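Local atomic coordinates of lipase aflb (Neosartorya fumigata, PDB entry 6IDY), a protein that probably hydrolyses ester bonds of triacylglycerols and related lipids, as a fungal lipase that also carries a bound calcium ion. Residues A[250-261]-A[307-318]; A[180-190]-A[370-378]. All coordinates share one frame; numbering follows the deposited sequence.

Contact 1 of 2, residues A[250-261]-A[307-318]. With CA (calcium ion), chain D; SO4 (sulfate ion), chain E.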
loop_
_atom_site.group_PDB
_atom_site.type_symbol
_atom_site.label_atom_id
_atom_site.label_comp_id
_atom_site.label_asym_id
_atom_site.label_seq_id
_atom_site.Cartn_x
_atom_site.Cartn_y
_atom_site.Cartn_z
ATOM N N ARG A 250 -12.040 -1.580 -15.896
ATOM C CA ARG A 250 -10.932 -1.839 -16.828
ATOM C C ARG A 250 -10.866 -0.820 -17.975
ATOM O O ARG A 250 -9.766 -0.471 -18.408
ATOM C CB ARG A 250 -11.005 -3.258 -17.425
ATOM C CG ARG A 250 -11.163 -4.402 -16.427
ATOM C CD ARG A 250 -11.298 -5.709 -17.189
ATOM N NE ARG A 250 -11.813 -6.803 -16.365
ATOM C CZ ARG A 250 -12.094 -8.017 -16.825
ATOM N NH1 ARG A 250 -11.895 -8.312 -18.104
ATOM N NH2 ARG A 250 -12.554 -8.954 -16.004
ATOM N N LYS A 251 -12.038 -0.369 -18.474
ATOM C CA LYS A 251 -12.138 0.582 -19.593
ATOM C C LYS A 251 -11.691 1.993 -19.232
ATOM O O LYS A 251 -11.366 2.770 -20.128
ATOM C CB LYS A 251 -13.578 0.640 -20.146
ATOM C CG LYS A 251 -14.070 -0.671 -20.753
ATOM C CD LYS A 251 -15.500 -0.563 -21.265
ATOM C CE LYS A 251 -15.931 -1.833 -21.958
ATOM N NZ LYS A 251 -17.284 -1.708 -22.563
ATOM N N VAL A 252 -11.698 2.344 -17.937
ATOM C CA VAL A 252 -11.363 3.706 -17.524
ATOM C C VAL A 252 -10.012 3.801 -16.775
ATOM O O VAL A 252 -9.651 4.890 -16.325
ATOM C CB VAL A 252 -12.526 4.393 -16.746
ATOM C CG1 VAL A 252 -13.783 4.491 -17.609
ATOM C CG2 VAL A 252 -12.829 3.685 -15.430
ATOM N N VAL A 253 -9.266 2.689 -16.659
ATOM C CA VAL A 253 -7.955 2.714 -15.995
ATOM C C VAL A 253 -6.863 2.559 -17.042
ATOM O O VAL A 253 -6.755 1.496 -17.658
ATOM C CB VAL A 253 -7.814 1.711 -14.808
ATOM C CG1 VAL A 253 -6.392 1.714 -14.233
ATOM C CG2 VAL A 253 -8.818 2.027 -13.710
ATOM N N ASP A 254 -6.071 3.626 -17.256
ATOM C CA ASP A 254 -4.978 3.621 -18.235
ATOM C C ASP A 254 -3.686 3.041 -17.677
ATOM O O ASP A 254 -2.879 2.520 -18.439
ATOM C CB ASP A 254 -4.730 5.029 -18.798
ATOM C CG ASP A 254 -5.872 5.587 -19.629
ATOM O OD1 ASP A 254 -6.682 4.783 -20.145
ATOM O OD2 ASP A 254 -5.946 6.825 -19.777
ATOM N N ASP A 255 -3.470 3.165 -16.364
ATOM C CA ASP A 255 -2.264 2.665 -15.710
ATOM C C ASP A 255 -2.555 2.197 -14.313
ATOM O O ASP A 255 -3.255 2.872 -13.557
ATOM C CB ASP A 255 -1.171 3.754 -15.650
ATOM C CG ASP A 255 -0.460 4.014 -16.967
ATOM O OD1 ASP A 255 0.354 3.163 -17.379
ATOM O OD2 ASP A 255 -0.709 5.075 -17.576
ATOM N N PHE A 256 -1.990 1.045 -13.963
ATOM C CA PHE A 256 -2.062 0.479 -12.627
ATOM C C PHE A 256 -0.607 0.340 -12.181
ATOM O O PHE A 256 0.118 -0.498 -12.706
ATOM C CB PHE A 256 -2.848 -0.862 -12.631
ATOM C CG PHE A 256 -2.867 -1.735 -11.382
ATOM C CD1 PHE A 256 -2.512 -1.217 -10.137
ATOM C CD2 PHE A 256 -3.255 -3.069 -11.453
ATOM C CE1 PHE A 256 -2.520 -2.027 -8.995
ATOM C CE2 PHE A 256 -3.265 -3.876 -10.310
ATOM C CZ PHE A 256 -2.892 -3.351 -9.091
ATOM N N ILE A 257 -0.153 1.238 -11.289
ATOM C CA ILE A 257 1.213 1.227 -10.752
ATOM C C ILE A 257 1.142 0.544 -9.392
ATOM O O ILE A 257 0.491 1.039 -8.478
ATOM C CB ILE A 257 1.851 2.651 -10.716
ATOM C CG1 ILE A 257 1.869 3.280 -12.133
ATOM C CG2 ILE A 257 3.276 2.606 -10.104
ATOM C CD1 ILE A 257 1.681 4.815 -12.165
ATOM N N ALA A 258 1.750 -0.631 -9.282
ATOM C CA ALA A 258 1.679 -1.428 -8.067
ATOM C C ALA A 258 3.008 -1.506 -7.325
ATOM O O ALA A 258 3.958 -2.136 -7.792
ATOM C CB ALA A 258 1.141 -2.812 -8.391
ATOM N N ILE A 259 3.065 -0.833 -6.163
ATOM C CA ILE A 259 4.244 -0.789 -5.289
ATOM C C ILE A 259 4.154 -1.953 -4.305
ATOM O O ILE A 259 3.145 -2.087 -3.605
ATOM C CB ILE A 259 4.359 0.584 -4.560
ATOM C CG1 ILE A 259 4.154 1.798 -5.535
ATOM C CG2 ILE A 259 5.653 0.694 -3.755
ATOM C CD1 ILE A 259 5.177 1.949 -6.754
ATOM N N SER A 260 5.204 -2.808 -4.282
ATOM C CA SER A 260 5.329 -4.007 -3.430
ATOM C C SER A 260 4.034 -4.837 -3.449
ATOM O O SER A 260 3.496 -5.133 -2.375
ATOM C CB SER A 260 5.690 -3.610 -1.995
ATOM O OG SER A 260 6.920 -2.911 -1.954
ATOM N N PRO A 261 3.471 -5.180 -4.638
ATOM C CA PRO A 261 2.206 -5.924 -4.638
ATOM C C PRO A 261 2.377 -7.400 -4.340
ATOM O O PRO A 261 3.327 -8.021 -4.801
ATOM C CB PRO A 261 1.672 -5.688 -6.044
ATOM C CG PRO A 261 2.913 -5.574 -6.882
ATOM C CD PRO A 261 3.955 -4.947 -6.021
ATOM N N TYR A 307 -5.050 -6.642 -16.271
ATOM C CA TYR A 307 -6.328 -6.271 -16.890
ATOM C C TYR A 307 -6.189 -4.975 -17.655
ATOM O O TYR A 307 -6.997 -4.682 -18.534
ATOM C CB TYR A 307 -7.418 -6.110 -15.805
ATOM C CG TYR A 307 -7.878 -7.444 -15.281
ATOM C CD1 TYR A 307 -8.772 -8.225 -16.006
ATOM C CD2 TYR A 307 -7.335 -7.982 -14.116
ATOM C CE1 TYR A 307 -9.159 -9.484 -15.556
ATOM C CE2 TYR A 307 -7.703 -9.247 -13.667
ATOM C CZ TYR A 307 -8.601 -10.002 -14.402
ATOM O OH TYR A 307 -8.956 -11.254 -13.980
ATOM N N VAL A 308 -5.213 -4.154 -17.255
ATOM C CA VAL A 308 -4.923 -2.824 -17.820
ATOM C C VAL A 308 -3.378 -2.687 -17.807
ATOM O O VAL A 308 -2.743 -3.489 -17.111
ATOM C CB VAL A 308 -5.609 -1.690 -16.971
ATOM C CG1 VAL A 308 -7.123 -1.862 -16.896
ATOM C CG2 VAL A 308 -5.014 -1.583 -15.562
ATOM N N PRO A 309 -2.744 -1.704 -18.506
ATOM C CA PRO A 309 -1.273 -1.577 -18.415
ATOM C C PRO A 309 -0.808 -1.521 -16.957
ATOM O O PRO A 309 -1.195 -0.607 -16.223
ATOM C CB PRO A 309 -0.986 -0.274 -19.166
ATOM C CG PRO A 309 -2.109 -0.179 -20.169
ATOM C CD PRO A 309 -3.312 -0.666 -19.399
ATOM N N THR A 310 -0.055 -2.551 -16.515
ATOM C CA THR A 310 0.392 -2.636 -15.119
ATOM C C THR A 310 1.915 -2.556 -14.991
ATOM O O THR A 310 2.645 -3.253 -15.699
ATOM C CB THR A 310 -0.207 -3.872 -14.419
ATOM O OG1 THR A 310 -1.628 -3.862 -14.594
ATOM C CG2 THR A 310 0.113 -3.922 -12.921
ATOM N N THR A 311 2.372 -1.707 -14.058
ATOM C CA THR A 311 3.776 -1.488 -13.724
ATOM C C THR A 311 3.973 -1.968 -12.271
ATOM O O THR A 311 3.536 -1.291 -11.340
ATOM C CB THR A 311 4.117 0.011 -13.892
ATOM O OG1 THR A 311 3.712 0.441 -15.192
ATOM C CG2 THR A 311 5.598 0.312 -13.668
ATOM N N THR A 312 4.587 -3.151 -12.084
ATOM C CA THR A 312 4.830 -3.697 -10.737
ATOM C C THR A 312 6.245 -3.337 -10.326
ATOM O O THR A 312 7.142 -3.383 -11.164
ATOM C CB THR A 312 4.527 -5.216 -10.637
ATOM O OG1 THR A 312 5.582 -5.972 -11.238
ATOM C CG2 THR A 312 3.166 -5.603 -11.234
ATOM N N ILE A 313 6.436 -2.901 -9.066
ATOM C CA ILE A 313 7.745 -2.476 -8.560
ATOM C C ILE A 313 7.940 -3.104 -7.194
ATOM O O ILE A 313 7.116 -2.912 -6.298
ATOM C CB ILE A 313 7.944 -0.925 -8.566
ATOM C CG1 ILE A 313 7.429 -0.278 -9.894
ATOM C CG2 ILE A 313 9.421 -0.586 -8.325
ATOM C CD1 ILE A 313 7.022 1.156 -9.825
ATOM N N TYR A 314 9.015 -3.883 -7.042
ATOM C CA TYR A 314 9.242 -4.654 -5.817
ATOM C C TYR A 314 10.705 -4.881 -5.510
ATOM O O TYR A 314 11.549 -4.782 -6.402
ATOM C CB TYR A 314 8.484 -6.001 -5.906
ATOM C CG TYR A 314 8.853 -6.826 -7.122
ATOM C CD1 TYR A 314 8.337 -6.521 -8.384
ATOM C CD2 TYR A 314 9.677 -7.940 -7.007
ATOM C CE1 TYR A 314 8.650 -7.295 -9.501
ATOM C CE2 TYR A 314 9.994 -8.724 -8.115
ATOM C CZ TYR A 314 9.483 -8.394 -9.361
ATOM O OH TYR A 314 9.825 -9.151 -10.450
ATOM N N SER A 315 10.989 -5.259 -4.251
ATOM C CA SER A 315 12.340 -5.428 -3.734
ATOM C C SER A 315 12.590 -6.770 -3.044
ATOM O O SER A 315 11.720 -7.266 -2.329
ATOM C CB SER A 315 12.629 -4.295 -2.750
ATOM O OG SER A 315 13.886 -4.401 -2.101
ATOM N N THR A 316 13.822 -7.294 -3.180
ATOM C CA THR A 316 14.300 -8.515 -2.511
ATOM C C THR A 316 14.223 -8.329 -0.979
ATOM O O THR A 316 13.908 -9.275 -0.255
ATOM C CB THR A 316 15.761 -8.795 -2.947
ATOM O OG1 THR A 316 15.757 -9.209 -4.309
ATOM C CG2 THR A 316 16.462 -9.882 -2.098
ATOM N N PHE A 317 14.489 -7.098 -0.506
ATOM C CA PHE A 317 14.547 -6.760 0.918
ATOM C C PHE A 317 13.179 -6.488 1.543
ATOM O O PHE A 317 13.097 -5.938 2.644
ATOM C CB PHE A 317 15.544 -5.614 1.147
ATOM C CG PHE A 317 16.930 -6.014 0.690
ATOM C CD1 PHE A 317 17.695 -6.908 1.435
ATOM C CD2 PHE A 317 17.444 -5.547 -0.513
ATOM C CE1 PHE A 317 18.950 -7.321 0.986
ATOM C CE2 PHE A 317 18.711 -5.942 -0.953
ATOM C CZ PHE A 317 19.453 -6.830 -0.204
ATOM N N ASP A 318 12.106 -6.958 0.880
ATOM C CA ASP A 318 10.737 -6.865 1.389
ATOM C C ASP A 318 10.642 -7.792 2.623
ATOM O O ASP A 318 10.834 -8.998 2.497
ATOM C CB ASP A 318 9.743 -7.313 0.298
ATOM C CG ASP A 318 8.303 -6.957 0.586
ATOM O OD1 ASP A 318 7.831 -7.246 1.709
ATOM O OD2 ASP A 318 7.640 -6.413 -0.312
HETATM CA CA CA D . 0.798 4.451 -19.414
HETATM S S SO4 E . -11.639 -11.748 -18.989
HETATM O O1 SO4 E . -11.975 -10.537 -19.741
HETATM O O2 SO4 E . -12.553 -12.825 -19.387
HETATM O O3 SO4 E . -10.272 -12.131 -19.282
HETATM O O4 SO4 E . -11.783 -11.490 -17.562
HETATM O O HOH W 1 -1.178 3.436 -20.330
HETATM O O HOH W 2 1.087 1.130 -15.769
HETATM O O HOH W 3 8.678 -5.082 -2.456
HETATM O O HOH W 4 -0.303 6.425 -20.065
#

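Contact 2 of 2, residues A[180-190]-A[370-378]. With CA (calcium ion), chain D.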
loop_
_atom_site.group_PDB
_atom_site.type_symbol
_atom_site.label_atom_id
_atom_site.label_comp_id
_atom_site.label_asym_id
_atom_site.label_seq_id
_atom_site.Cartn_x
_atom_site.Cartn_y
_atom_site.Cartn_z
ATOM N N ASN A 180 5.098 10.199 0.713
ATOM C CA ASN A 180 5.621 9.700 -0.554
ATOM C C ASN A 180 4.760 10.098 -1.758
ATOM O O ASN A 180 4.754 11.271 -2.118
ATOM C CB ASN A 180 5.906 8.179 -0.515
ATOM C CG ASN A 180 4.853 7.375 0.188
ATOM O OD1 ASN A 180 3.820 7.049 -0.389
ATOM N ND2 ASN A 180 5.098 7.030 1.439
ATOM N N PHE A 181 4.053 9.139 -2.385
ATOM C CA PHE A 181 3.294 9.341 -3.624
ATOM C C PHE A 181 2.116 10.326 -3.530
ATOM O O PHE A 181 1.544 10.667 -4.565
ATOM C CB PHE A 181 2.856 8.002 -4.234
ATOM C CG PHE A 181 3.991 7.304 -4.955
ATOM C CD1 PHE A 181 4.504 7.817 -6.142
ATOM C CD2 PHE A 181 4.545 6.132 -4.446
ATOM C CE1 PHE A 181 5.551 7.172 -6.807
ATOM C CE2 PHE A 181 5.588 5.482 -5.116
ATOM C CZ PHE A 181 6.080 6.002 -6.295
ATOM N N GLY A 182 1.837 10.867 -2.341
ATOM C CA GLY A 182 0.859 11.942 -2.205
ATOM C C GLY A 182 1.399 13.174 -2.922
ATOM O O GLY A 182 0.638 14.074 -3.285
ATOM N N LYS A 183 2.742 13.180 -3.173
ATOM C CA LYS A 183 3.509 14.220 -3.874
ATOM C C LYS A 183 3.785 13.874 -5.359
ATOM O O LYS A 183 4.616 14.535 -5.987
ATOM C CB LYS A 183 4.846 14.476 -3.153
ATOM C CG LYS A 183 4.729 15.088 -1.762
ATOM C CD LYS A 183 6.107 15.223 -1.133
ATOM C CE LYS A 183 6.081 15.797 0.258
ATOM N NZ LYS A 183 5.794 14.755 1.278
ATOM N N LEU A 184 3.087 12.861 -5.926
ATOM C CA LEU A 184 3.257 12.437 -7.330
ATOM C C LEU A 184 3.001 13.573 -8.347
ATOM O O LEU A 184 3.665 13.624 -9.386
ATOM C CB LEU A 184 2.385 11.199 -7.636
ATOM C CG LEU A 184 2.421 10.601 -9.062
ATOM C CD1 LEU A 184 3.806 10.047 -9.416
ATOM C CD2 LEU A 184 1.343 9.543 -9.228
ATOM N N GLY A 185 2.096 14.491 -8.004
ATOM C CA GLY A 185 1.770 15.667 -8.810
ATOM C C GLY A 185 2.954 16.591 -9.041
ATOM O O GLY A 185 2.938 17.383 -9.985
ATOM N N SER A 186 3.999 16.489 -8.186
ATOM C CA SER A 186 5.231 17.272 -8.309
ATOM C C SER A 186 6.186 16.635 -9.339
ATOM O O SER A 186 7.159 17.273 -9.740
ATOM C CB SER A 186 5.939 17.368 -6.960
ATOM O OG SER A 186 5.097 17.914 -5.959
ATOM N N ALA A 187 5.918 15.375 -9.750
ATOM C CA ALA A 187 6.768 14.624 -10.678
ATOM C C ALA A 187 6.100 14.305 -12.012
ATOM O O ALA A 187 6.792 14.123 -13.016
ATOM C CB ALA A 187 7.234 13.336 -10.011
ATOM N N ALA A 188 4.766 14.203 -12.013
ATOM C CA ALA A 188 3.958 13.848 -13.181
ATOM C C ALA A 188 2.735 14.762 -13.268
ATOM O O ALA A 188 2.439 15.486 -12.308
ATOM C CB ALA A 188 3.509 12.398 -13.052
ATOM N N ASP A 189 2.026 14.732 -14.422
ATOM C CA ASP A 189 0.792 15.494 -14.627
ATOM C C ASP A 189 -0.328 14.615 -14.041
ATOM O O ASP A 189 -1.155 14.034 -14.755
ATOM C CB ASP A 189 0.591 15.825 -16.119
ATOM C CG ASP A 189 1.654 16.748 -16.703
ATOM O OD1 ASP A 189 2.050 17.715 -16.015
ATOM O OD2 ASP A 189 2.091 16.499 -17.846
ATOM N N ALA A 190 -0.274 14.479 -12.708
ATOM C CA ALA A 190 -1.117 13.634 -11.882
ATOM C C ALA A 190 -1.854 14.448 -10.819
ATOM O O ALA A 190 -1.269 15.323 -10.178
ATOM C CB ALA A 190 -0.253 12.577 -11.215
ATOM N N ALA A 370 11.333 3.395 -8.509
ATOM C CA ALA A 370 9.873 3.262 -8.399
ATOM C C ALA A 370 9.180 4.532 -8.922
ATOM O O ALA A 370 8.251 4.435 -9.724
ATOM C CB ALA A 370 9.471 2.999 -6.956
ATOM N N TRP A 371 9.682 5.711 -8.512
ATOM C CA TRP A 371 9.194 7.032 -8.928
ATOM C C TRP A 371 9.412 7.296 -10.409
ATOM O O TRP A 371 8.479 7.734 -11.081
ATOM C CB TRP A 371 9.854 8.129 -8.091
ATOM C CG TRP A 371 9.160 8.329 -6.785
ATOM C CD1 TRP A 371 9.156 7.478 -5.715
ATOM C CD2 TRP A 371 8.298 9.419 -6.439
ATOM N NE1 TRP A 371 8.358 7.981 -4.716
ATOM C CE2 TRP A 371 7.830 9.182 -5.126
ATOM C CE3 TRP A 371 7.883 10.589 -7.108
ATOM C CZ2 TRP A 371 6.953 10.061 -4.475
ATOM C CZ3 TRP A 371 7.030 11.468 -6.453
ATOM C CH2 TRP A 371 6.562 11.195 -5.160
ATOM N N ALA A 372 10.628 7.007 -10.922
ATOM C CA ALA A 372 10.970 7.192 -12.331
ATOM C C ALA A 372 10.091 6.300 -13.220
ATOM O O ALA A 372 9.657 6.738 -14.283
ATOM C CB ALA A 372 12.443 6.897 -12.559
ATOM N N LEU A 373 9.771 5.078 -12.748
ATOM C CA LEU A 373 8.895 4.161 -13.477
ATOM C C LEU A 373 7.450 4.635 -13.445
ATOM O O LEU A 373 6.757 4.510 -14.453
ATOM C CB LEU A 373 9.011 2.729 -12.939
ATOM C CG LEU A 373 10.280 1.974 -13.332
ATOM C CD1 LEU A 373 10.527 0.844 -12.383
ATOM C CD2 LEU A 373 10.243 1.505 -14.798
ATOM N N ALA A 374 7.002 5.195 -12.299
ATOM C CA ALA A 374 5.646 5.729 -12.151
ATOM C C ALA A 374 5.434 6.897 -13.132
ATOM O O ALA A 374 4.422 6.932 -13.819
ATOM C CB ALA A 374 5.411 6.187 -10.717
ATOM N N VAL A 375 6.420 7.812 -13.221
ATOM C CA VAL A 375 6.429 8.991 -14.098
ATOM C C VAL A 375 6.435 8.538 -15.563
ATOM O O VAL A 375 5.621 9.016 -16.355
ATOM C CB VAL A 375 7.602 9.955 -13.749
ATOM C CG1 VAL A 375 7.773 11.056 -14.796
ATOM C CG2 VAL A 375 7.410 10.559 -12.369
ATOM N N ASP A 376 7.311 7.581 -15.902
ATOM C CA ASP A 376 7.397 7.025 -17.251
ATOM C C ASP A 376 6.086 6.323 -17.669
ATOM O O ASP A 376 5.661 6.486 -18.813
ATOM C CB ASP A 376 8.610 6.094 -17.380
ATOM C CG ASP A 376 8.729 5.465 -18.745
ATOM O OD1 ASP A 376 9.294 6.119 -19.653
ATOM O OD2 ASP A 376 8.235 4.340 -18.914
ATOM N N ALA A 377 5.444 5.574 -16.744
ATOM C CA ALA A 377 4.171 4.880 -16.993
ATOM C C ALA A 377 3.053 5.865 -17.329
ATOM O O ALA A 377 2.280 5.625 -18.254
ATOM C CB ALA A 377 3.772 4.060 -15.775
ATOM N N LEU A 378 2.972 6.968 -16.569
ATOM C CA LEU A 378 1.953 8.000 -16.739
ATOM C C LEU A 378 2.134 8.853 -17.995
ATOM O O LEU A 378 1.155 9.418 -18.478
ATOM C CB LEU A 378 1.883 8.888 -15.487
ATOM C CG LEU A 378 1.401 8.194 -14.211
ATOM C CD1 LEU A 378 1.690 9.032 -12.996
ATOM C CD2 LEU A 378 -0.078 7.852 -14.290
HETATM CA CA CA D . 0.798 4.451 -19.414
HETATM O O HOH W 4 -0.303 6.425 -20.065
HETATM O O HOH W 1 -1.178 3.436 -20.330
#

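Contact 1 of 2, residues A[250-261]-A[307-318]
Phe256 to Ile259 run beside Thr310 to Ile313 in two neighbouring parallel strands, 255-259 and 310-314, of the central sheet of an alpha/beta-hydrolase fold; the strand directions differ by 9°. The ladder zigzags in the usual parallel way: Phe256 N gives to Pro309 O, Phe256 O takes Thr311 N, and Ser260 N closes the series on Ile313 O at 2.8 Å. On one face Ile313 CD1 meets Ile259 CD1 at 3.7 Å and also reaches Ile257 CG2; on the other, the Phe256 ring lies alongside Thr310. Ahead of the strand, Arg250 illustrates how a long side chain can serve several neighbours in turn. Its CB grazes Val308 CG1, CG passes Tyr307 CB, and CD settles on Tyr307 CD1 at 3.8 Å. NE donates to Leu243 O in helix 235-245, while CZ has Tyr307 CD1 over the guanidinium face, the two planes 45° apart. The chain, extended from CG to NE, then delivers NH1 to sulfate O1 (2.8 Å) and NH2 to sulfate O4 (3.1 Å); Arg337 NE also holds this ion, which probably came from the crystallisation liquor. At the sheet's calcium end Asp255 chelates the metal through both oxygens. Thr311 OG1, which has a further polar partner in Gly384, donates to a water that in turn donates to Pro309 O and, at 2.7 Å, to Asp255 OD1.

Contact 2 of 2, residues A[180-190]-A[370-378]
The Phe181 ring lies flat against the indole of Trp371 in an offset stack, its centroid 4.0 Å from that of the five-membered ring and the planes 11° apart. Phe181 CE1 sits over the middle of the indole, and Phe181 CZ comes within 3.4 Å of Trp371 NE1, whose N-H is spent on Leu365 O. The indole's edge is boxed in as well, by backbone: Asn180 O approaches Trp371 CZ2 to 3.4 Å, and Lys183 O lies near the ring plane beside CZ3. Ala374 CB packs obliquely against Phe181 CE1 at 4.0 Å. Leu184, its CG turned opposite the backbone N (chi1 180°), extends toward the helix, and its CD2 meets Leu378 CD1 tip to tip at 3.8 Å. The packing thins toward the partly exposed side, where small residues do the work: Ala187 CB touches Val375 CG2 at 3.6 Å, and Ala188 CB rests on Leu378 CD1. No hydrogen bond crosses between the segments, so the ring stack and apolar packing join them; the 3-10 turns of 181-186 keep their own backbone bonds, Leu184 O accepting from both Ala187 N and Ala188 N. Phe181 also reaches Leu230, and Leu184 reaches Val163. The contact thus joins helix 368-379 to the segment leading into strand 190-195; both lie against the central sheet, as in the helical and loop layers that flank the sheet of an alpha/beta-hydrolase.

Along the chain the order is 180-190, 250-261, 307-318, 370-378, so both strands of contact 1 fall between the two halves of contact 2. The centres of contacts 1 and 2 lie about 13 Å apart. Contact 1 is part of the central sheet itself, whereas contact 2 belongs to the layer packed on one face of it, and the two meet directly: Ile313 CD1 touches Ala370 O at 3.5 Å, and Thr311 OG1 lies against Ala377 CB. The calcium ion ties them further, with Asp255 of contact 1 and Ala377 O of contact 2 sharing it with His380 and Gly382. Sheet, helix end and the following loop are thereby bridged by one metal ion.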